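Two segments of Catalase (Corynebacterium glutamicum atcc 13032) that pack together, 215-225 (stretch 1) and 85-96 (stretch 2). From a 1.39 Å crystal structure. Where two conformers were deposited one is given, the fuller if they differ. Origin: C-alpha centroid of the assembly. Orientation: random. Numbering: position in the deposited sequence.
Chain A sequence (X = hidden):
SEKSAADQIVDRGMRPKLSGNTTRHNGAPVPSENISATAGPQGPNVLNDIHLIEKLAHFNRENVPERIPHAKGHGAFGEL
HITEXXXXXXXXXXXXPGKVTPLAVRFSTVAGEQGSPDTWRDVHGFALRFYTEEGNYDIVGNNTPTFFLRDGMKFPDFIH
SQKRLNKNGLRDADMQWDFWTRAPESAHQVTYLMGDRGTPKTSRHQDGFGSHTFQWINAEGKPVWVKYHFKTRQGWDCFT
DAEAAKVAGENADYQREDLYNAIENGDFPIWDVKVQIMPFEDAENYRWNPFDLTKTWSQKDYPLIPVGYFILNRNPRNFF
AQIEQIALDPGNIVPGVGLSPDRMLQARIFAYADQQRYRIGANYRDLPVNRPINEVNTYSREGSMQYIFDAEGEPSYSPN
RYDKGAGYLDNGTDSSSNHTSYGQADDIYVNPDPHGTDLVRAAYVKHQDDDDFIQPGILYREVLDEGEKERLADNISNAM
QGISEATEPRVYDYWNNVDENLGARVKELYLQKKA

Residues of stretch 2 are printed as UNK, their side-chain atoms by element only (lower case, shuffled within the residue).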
# COMPACT_ATOMS: atom_id res chain seq x y z
N GLN A 215 -22.11 15.20 -24.10
CA GLN A 215 -22.30 16.44 -24.84
C GLN A 215 -21.16 16.63 -25.85
O GLN A 215 -20.02 16.27 -25.58
CB GLN A 215 -22.40 17.64 -23.90
CG GLN A 215 -22.99 18.88 -24.54
CD GLN A 215 -23.16 20.01 -23.55
OE1 GLN A 215 -22.21 20.71 -23.22
NE2 GLN A 215 -24.38 20.16 -23.04
N TRP A 216 -21.50 17.16 -27.02
CA TRP A 216 -20.52 17.59 -28.00
C TRP A 216 -20.64 19.10 -28.11
O TRP A 216 -21.75 19.64 -28.11
CB TRP A 216 -20.79 16.95 -29.36
CG TRP A 216 -20.11 15.63 -29.60
CD1 TRP A 216 -19.37 14.92 -28.70
CD2 TRP A 216 -20.11 14.88 -30.82
NE1 TRP A 216 -18.90 13.76 -29.30
CE2 TRP A 216 -19.34 13.72 -30.59
CE3 TRP A 216 -20.68 15.08 -32.08
CZ2 TRP A 216 -19.13 12.76 -31.59
CZ3 TRP A 216 -20.48 14.13 -33.07
CH2 TRP A 216 -19.71 12.98 -32.82
N ILE A 217 -19.50 19.78 -28.17
CA ILE A 217 -19.50 21.23 -28.34
C ILE A 217 -18.62 21.57 -29.53
O ILE A 217 -17.49 21.06 -29.65
CB ILE A 217 -18.98 21.94 -27.07
CG1 ILE A 217 -19.78 21.51 -25.83
CG2 ILE A 217 -19.06 23.44 -27.23
CD1 ILE A 217 -19.42 22.29 -24.58
N ASN A 218 -19.13 22.41 -30.43
CA ASN A 218 -18.38 22.79 -31.63
C ASN A 218 -17.46 23.99 -31.39
O ASN A 218 -17.38 24.51 -30.27
CB ASN A 218 -19.32 22.99 -32.85
CG ASN A 218 -20.21 24.22 -32.73
OD1 ASN A 218 -20.00 25.07 -31.87
ND2 ASN A 218 -21.20 24.32 -33.61
N ALA A 219 -16.76 24.43 -32.43
CA ALA A 219 -15.78 25.49 -32.30
C ALA A 219 -16.40 26.81 -31.85
O ALA A 219 -15.74 27.64 -31.22
CB ALA A 219 -15.02 25.68 -33.61
N GLU A 220 -17.68 26.99 -32.16
CA GLU A 220 -18.38 28.23 -31.81
C GLU A 220 -18.99 28.16 -30.41
O GLU A 220 -19.55 29.14 -29.92
CB GLU A 220 -19.44 28.58 -32.87
CG GLU A 220 -20.68 27.69 -32.88
CD GLU A 220 -21.30 27.50 -34.26
OE1 GLU A 220 -20.63 27.83 -35.27
OE2 GLU A 220 -22.45 27.02 -34.34
N GLY A 221 -18.89 26.99 -29.77
CA GLY A 221 -19.36 26.82 -28.40
C GLY A 221 -20.79 26.32 -28.26
O GLY A 221 -21.35 26.33 -27.16
N LYS A 222 -21.38 25.90 -29.37
CA LYS A 222 -22.74 25.39 -29.37
C LYS A 222 -22.76 23.92 -28.98
O LYS A 222 -22.01 23.12 -29.54
CB LYS A 222 -23.37 25.56 -30.75
CG LYS A 222 -24.76 24.93 -30.89
CD LYS A 222 -25.33 25.22 -32.27
CE LYS A 222 -26.48 24.29 -32.61
NZ LYS A 222 -27.08 24.64 -33.92
N PRO A 223 -23.61 23.55 -28.01
CA PRO A 223 -23.69 22.16 -27.55
C PRO A 223 -24.82 21.37 -28.21
O PRO A 223 -25.86 21.94 -28.54
CB PRO A 223 -23.99 22.33 -26.07
CG PRO A 223 -24.90 23.54 -26.03
CD PRO A 223 -24.38 24.46 -27.13
N VAL A 224 -24.60 20.07 -28.40
CA VAL A 224 -25.66 19.12 -28.69
C VAL A 224 -25.48 17.92 -27.76
O VAL A 224 -24.36 17.64 -27.30
CB VAL A 224 -25.63 18.64 -30.16
CG1 VAL A 224 -26.05 19.74 -31.10
CG2 VAL A 224 -24.25 18.10 -30.53
N TRP A 225 -26.56 17.21 -27.47
CA TRP A 225 -26.46 15.99 -26.68
C TRP A 225 -26.18 14.81 -27.61
O TRP A 225 -26.73 14.75 -28.72
CB TRP A 225 -27.73 15.75 -25.88
CG TRP A 225 -28.09 16.87 -24.92
CD1 TRP A 225 -29.16 17.73 -25.01
CD2 TRP A 225 -27.37 17.25 -23.73
NE1 TRP A 225 -29.15 18.61 -23.95
CE2 TRP A 225 -28.07 18.34 -23.16
CE3 TRP A 225 -26.21 16.79 -23.10
CZ2 TRP A 225 -27.64 18.96 -21.98
CZ3 TRP A 225 -25.79 17.40 -21.93
CH2 TRP A 225 -26.50 18.47 -21.38
N UNK A 85 -17.72 14.10 -41.88
CA UNK A 85 -17.48 15.43 -41.31
C UNK A 85 -18.52 15.73 -40.22
O UNK A 85 -19.67 16.04 -40.53
o UNK A 85 -17.03 18.08 -40.70
c UNK A 85 -17.52 16.49 -42.42
c UNK A 85 -17.10 17.87 -41.93
o UNK A 85 -16.85 18.74 -42.78
N UNK A 86 -18.10 15.66 -38.96
CA UNK A 86 -18.97 16.00 -37.83
C UNK A 86 -18.54 17.30 -37.16
O UNK A 86 -18.94 17.59 -36.03
c UNK A 86 -19.07 14.85 -36.78
c UNK A 86 -19.77 13.64 -37.38
c UNK A 86 -17.68 14.47 -36.23
N UNK A 87 -17.73 18.09 -37.87
CA UNK A 87 -17.20 19.34 -37.33
C UNK A 87 -18.27 20.37 -36.97
O UNK A 87 -18.05 21.24 -36.15
o UNK A 87 -16.76 20.40 -39.47
c UNK A 87 -16.16 19.95 -38.27
N UNK A 88 -19.45 20.28 -37.59
CA UNK A 88 -20.53 21.18 -37.20
C UNK A 88 -21.01 20.89 -35.77
O UNK A 88 -21.54 21.78 -35.10
c UNK A 88 -22.40 19.78 -38.25
o UNK A 88 -24.39 20.49 -39.31
c UNK A 88 -23.42 19.72 -39.37
o UNK A 88 -23.24 18.89 -40.30
c UNK A 88 -21.70 21.11 -38.19
N UNK A 89 -20.77 19.67 -35.29
CA UNK A 89 -21.24 19.26 -33.97
C UNK A 89 -20.17 19.26 -32.87
O UNK A 89 -20.48 19.53 -31.70
c UNK A 89 -22.87 17.69 -35.12
c UNK A 89 -22.62 16.88 -36.21
o UNK A 89 -25.73 17.15 -38.07
c UNK A 89 -24.12 18.30 -35.02
c UNK A 89 -25.07 18.13 -36.01
c UNK A 89 -21.84 17.87 -34.04
c UNK A 89 -23.56 16.69 -37.20
c UNK A 89 -24.79 17.32 -37.09
N UNK A 90 -18.94 18.92 -33.21
CA UNK A 90 -17.88 18.85 -32.21
C UNK A 90 -16.54 19.34 -32.73
O UNK A 90 -16.20 19.13 -33.90
c UNK A 90 -17.31 16.44 -32.74
c UNK A 90 -17.70 17.42 -31.63
o UNK A 90 -16.68 17.43 -30.62
N UNK A 91 -15.79 19.99 -31.85
CA UNK A 91 -14.44 20.43 -32.16
C UNK A 91 -13.41 19.45 -31.64
O UNK A 91 -12.20 19.70 -31.76
n UNK A 91 -13.33 24.49 -27.40
c UNK A 91 -13.73 23.17 -29.46
c UNK A 91 -14.13 21.81 -30.02
c UNK A 91 -13.68 23.15 -27.93
c UNK A 91 -14.17 21.81 -31.55
N UNK A 92 -13.85 18.33 -31.06
CA UNK A 92 -12.91 17.37 -30.48
C UNK A 92 -11.91 16.93 -31.56
O UNK A 92 -12.31 16.51 -32.65
c UNK A 92 -13.65 16.17 -29.89
N UNK A 93 -10.62 17.04 -31.26
CA UNK A 93 -9.60 16.84 -32.27
C UNK A 93 -9.68 15.48 -32.96
O UNK A 93 -9.61 15.40 -34.19
o UNK A 93 -6.42 16.24 -33.04
o UNK A 93 -7.08 18.33 -33.38
c UNK A 93 -7.16 17.22 -32.78
c UNK A 93 -8.20 17.06 -31.70
N UNK A 94 -9.87 14.41 -32.19
CA UNK A 94 -9.87 13.06 -32.76
C UNK A 94 -11.03 12.83 -33.74
O UNK A 94 -10.97 11.89 -34.54
c UNK A 94 -11.28 11.61 -31.11
c UNK A 94 -11.88 12.74 -30.27
c UNK A 94 -11.17 10.34 -30.28
c UNK A 94 -9.90 11.99 -31.67
N UNK A 95 -12.07 13.66 -33.67
CA UNK A 95 -13.26 13.46 -34.50
C UNK A 95 -13.28 14.34 -35.75
O UNK A 95 -14.24 14.29 -36.52
c UNK A 95 -14.54 13.70 -33.69
c UNK A 95 -14.84 10.32 -31.95
c UNK A 95 -15.40 12.98 -31.44
c UNK A 95 -15.41 10.69 -30.74
c UNK A 95 -14.83 12.64 -32.66
c UNK A 95 -15.69 12.02 -30.48
c UNK A 95 -14.56 11.30 -32.91
N UNK A 96 -12.23 15.13 -35.96
CA UNK A 96 -12.17 16.00 -37.14
C UNK A 96 -11.90 15.20 -38.43
O UNK A 96 -11.38 14.08 -38.37
n UNK A 96 -13.59 18.19 -34.71
c UNK A 96 -11.38 17.98 -35.71
o UNK A 96 -13.13 19.39 -36.56
c UNK A 96 -12.78 18.58 -35.69
c UNK A 96 -11.13 17.11 -36.94
O HOH W 1 -16.39 22.42 -34.41
O HOH W 2 -22.73 21.18 -31.34
O HOH W 3 -15.94 25.64 -28.05

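Position 85 has two side-chain carbons, the second carrying two oxygens, and its side chain is out of reach of stretch 1: D85. At position 86 one carbon carries two others; its CB lies 4.0 Å from W216 CZ3, an apolar contact that fits V86. Position 87 has one carbon and then one oxygen, a serine pattern. The CA-to-CB bond of S87 points away from stretch 1, and its OG donates to D85 OD1 at 2.6 Å.

Position 88 has three carbons, the third bearing two oxygens, hence E88. Its backbone matters most here: N218 ND2 donates to E88 O at 3.0 Å with an angle of 160°. Position 89 shows one carbon, then a six-carbon ring bearing an oxygen, which defines tyrosine. The CB of Y89 meets W216 CE3 at 3.6 Å, near the plane of the indole, and V224 CG2 at 4.3 Å, while the phenol end leads away.

At position 90 a single carbon carries one oxygen and one carbon, giving T90. Its CG2 sits 3.7 Å from the centroid of the W216 six-membered ring and 13° off the normal, a CH-pi contact over one face. T90 OG1 accepts from the backbone N of position 92 at 3.0 Å. Position 91 is a row of four carbons ending in nitrogen: K91. Its CB approaches A219 N at 3.8 Å, but the extended chain leads away.

Position 92 has a lone side-chain carbon, CB, whose nearest atom on stretch 1 is W216 NE1 at 5.8 Å, too far for contact: A92. Position 93, two carbons with two oxygens on the second, is D93, out of reach. Four carbons forked at the second make position 94 L94, also out of reach. Position 95 has one carbon and a six-carbon ring without oxygen, so F95; its CE2 lies 3.7 Å from W216 CZ2, with ring planes at 46°. Position 96, three carbons ending in one oxygen and one nitrogen, is Q96, whose NE2 donates to T90 O at 2.9 Å and A92 O at 3.0 Å, bracing its own loop.

The contact buries 521 Å² and combines apolar packing around W216 with backbone-directed polar links. K91 N donates to I217 O at 3.0 Å and 154°, complementing the N218 bond. N218 also fastens its own turn, its OD1 accepting from K222 N at 3.0 Å. Three waters bridge the stretches, one accepting from A219 N at 2.8 Å and donating to S87 O at 2.7 Å.

Stretch 2, residues 85-96: DVSEYTKADLFQ
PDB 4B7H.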